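Local coordinates for segregation and condensation protein A (Thermococcus onnurineus, PDB 6IVH) that probably serves as the kleisin subunit of an archaeal Smc-based condensin, here represented by its N-terminal domain, at residues A60-R65 with M115-E120. Numbering follows the deposited sequence.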
loop_
_atom_site.group_PDB
_atom_site.type_symbol
_atom_site.label_atom_id
_atom_site.label_comp_id
_atom_site.label_asym_id
_atom_site.label_seq_id
_atom_site.Cartn_x
_atom_site.Cartn_y
_atom_site.Cartn_z
ATOM N N ALA A 60 -2.247 3.928 4.010
ATOM C CA ALA A 60 -2.232 4.939 2.956
ATOM C C ALA A 60 -1.169 5.996 3.228
ATOM O O ALA A 60 -0.426 6.393 2.323
ATOM C CB ALA A 60 -3.613 5.581 2.825
ATOM N N SER A 61 -1.084 6.466 4.478
ATOM C CA SER A 61 -0.066 7.451 4.833
ATOM C C SER A 61 1.335 6.879 4.659
ATOM O O SER A 61 2.254 7.585 4.227
ATOM C CB SER A 61 -0.275 7.927 6.271
ATOM O OG SER A 61 -1.598 8.397 6.471
ATOM N N ILE A 62 1.515 5.597 4.986
ATOM C CA ILE A 62 2.819 4.964 4.827
ATOM C C ILE A 62 3.193 4.866 3.353
ATOM O O ILE A 62 4.328 5.170 2.966
ATOM C CB ILE A 62 2.824 3.584 5.507
ATOM C CG1 ILE A 62 2.521 3.725 7.001
ATOM C CG2 ILE A 62 4.159 2.885 5.282
ATOM C CD1 ILE A 62 2.373 2.404 7.727
ATOM N N LEU A 63 2.245 4.449 2.507
ATOM C CA LEU A 63 2.526 4.339 1.079
ATOM C C LEU A 63 2.823 5.697 0.457
ATOM O O LEU A 63 3.618 5.784 -0.486
ATOM C CB LEU A 63 1.352 3.674 0.359
ATOM C CG LEU A 63 1.132 2.197 0.682
ATOM C CD1 LEU A 63 -0.060 1.648 -0.088
ATOM C CD2 LEU A 63 2.388 1.399 0.375
ATOM N N VAL A 64 2.198 6.763 0.963
ATOM C CA VAL A 64 2.499 8.096 0.454
ATOM C C VAL A 64 3.937 8.478 0.783
ATOM O O VAL A 64 4.651 9.045 -0.055
ATOM C CB VAL A 64 1.494 9.122 1.008
ATOM C CG1 VAL A 64 1.941 10.537 0.673
ATOM C CG2 VAL A 64 0.110 8.861 0.439
ATOM N N ARG A 65 4.392 8.163 2.000
ATOM C CA ARG A 65 5.780 8.440 2.356
ATOM C C ARG A 65 6.741 7.578 1.548
ATOM O O ARG A 65 7.778 8.065 1.084
ATOM C CB ARG A 65 5.999 8.221 3.852
ATOM C CG ARG A 65 7.465 8.285 4.264
ATOM C CD ARG A 65 7.655 7.989 5.743
ATOM N NE ARG A 65 7.102 6.690 6.121
ATOM C CZ ARG A 65 7.741 5.534 5.980
ATOM N NH1 ARG A 65 8.961 5.505 5.461
ATOM N NH2 ARG A 65 7.157 4.403 6.356
HETATM N N MSE A 115 3.884 -3.887 6.722
HETATM C CA MSE A 115 3.503 -4.398 8.039
HETATM C C MSE A 115 4.524 -4.042 9.117
HETATM O O MSE A 115 4.171 -3.901 10.288
HETATM C CB MSE A 115 3.306 -5.916 7.993
HETATM C CG MSE A 115 1.885 -6.385 8.295
HETATM SE SE MSE A 115 0.515 -5.472 7.253
HETATM C CE MSE A 115 0.624 -6.501 5.607
ATOM N N ASP A 116 5.794 -3.903 8.726
ATOM C CA ASP A 116 6.796 -3.428 9.675
ATOM C C ASP A 116 6.570 -1.962 10.019
ATOM O O ASP A 116 6.738 -1.555 11.175
ATOM C CB ASP A 116 8.205 -3.637 9.116
ATOM C CG ASP A 116 8.758 -5.018 9.426
ATOM O OD1 ASP A 116 8.211 -5.695 10.323
ATOM O OD2 ASP A 116 9.745 -5.422 8.776
ATOM N N ALA A 117 6.184 -1.153 9.029
ATOM C CA ALA A 117 5.880 0.246 9.300
ATOM C C ALA A 117 4.570 0.398 10.058
ATOM O O ALA A 117 4.428 1.320 10.870
ATOM C CB ALA A 117 5.832 1.038 7.993
ATOM N N LEU A 118 3.606 -0.492 9.812
ATOM C CA LEU A 118 2.324 -0.404 10.504
ATOM C C LEU A 118 2.471 -0.708 11.990
ATOM O O LEU A 118 1.858 -0.037 12.828
ATOM C CB LEU A 118 1.313 -1.350 9.859
ATOM C CG LEU A 118 0.658 -0.875 8.562
ATOM C CD1 LEU A 118 -0.011 -2.030 7.843
ATOM C CD2 LEU A 118 -0.353 0.217 8.855
ATOM N N GLU A 119 3.283 -1.708 12.337
ATOM C CA GLU A 119 3.390 -2.121 13.732
ATOM C C GLU A 119 4.276 -1.206 14.566
ATOM O O GLU A 119 4.081 -1.126 15.784
ATOM C CB GLU A 119 3.899 -3.561 13.822
ATOM C CG GLU A 119 2.788 -4.592 14.002
ATOM C CD GLU A 119 2.013 -4.858 12.724
ATOM O OE1 GLU A 119 0.859 -4.394 12.619
ATOM O OE2 GLU A 119 2.553 -5.545 11.831
ATOM N N GLU A 120 5.236 -0.514 13.957
ATOM C CA GLU A 120 6.014 0.464 14.704
ATOM C C GLU A 120 5.389 1.852 14.688
ATOM O O GLU A 120 5.832 2.724 15.443
ATOM C CB GLU A 120 7.451 0.534 14.172
ATOM C CG GLU A 120 8.472 -0.122 15.098
ATOM C CD GLU A 120 9.872 0.433 14.915
ATOM O OE1 GLU A 120 10.614 -0.083 14.051
ATOM O OE2 GLU A 120 10.230 1.390 15.635
#
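Apolar packing between Ile62 and the pair Ala117 and Leu118 carries most of this contact. The CG2 methyl of Ile62 lies 3.7 Å from Ala117 CB, while the longer arm ends with CD1 between Ala117 CB and Leu118 CD2, 3.7 Å from each. Ala117 CB therefore sits against both ends of the forked side chain. The fork is set by chi1 of -60°, which turns CG2 anti to the backbone N and CG1 anti to the carbonyl carbon, and the extended chi2 then carries CD1 outward to the second helix. Leu118 starts from the flank of its helix, but its branched end comes in to meet Ile62 CD1, the two side chains crossing at a slant; it also packs on Arg55 and Leu58, earlier in helix 54-72.

The contact joins helix 54-72 to the C-terminal half of helix 107-120 in the N-terminal domain of this kleisin. The short segments approach to 10.3 Å between axes, and their N-to-C directions differ by 122°. Small Ala117 marks the nearest backbone approach, its CA 7.2 Å from that of Ile62. Residues 115-120 fall within a predicted coiled coil.

Polar groups lie at the margin. The guanidinium of Arg65 presents an edge to Ala117, with NH2 4.0 Å from CB and the methyl near the plane of the group, a van der Waals contact without charge pairing. Its NH1 makes a long, weak ion pair with Glu69, one turn further along the helix. Beyond the apolar patch, a salt bridge from Glu119 OE1 to Arg55 NH2 ties the same two helices together.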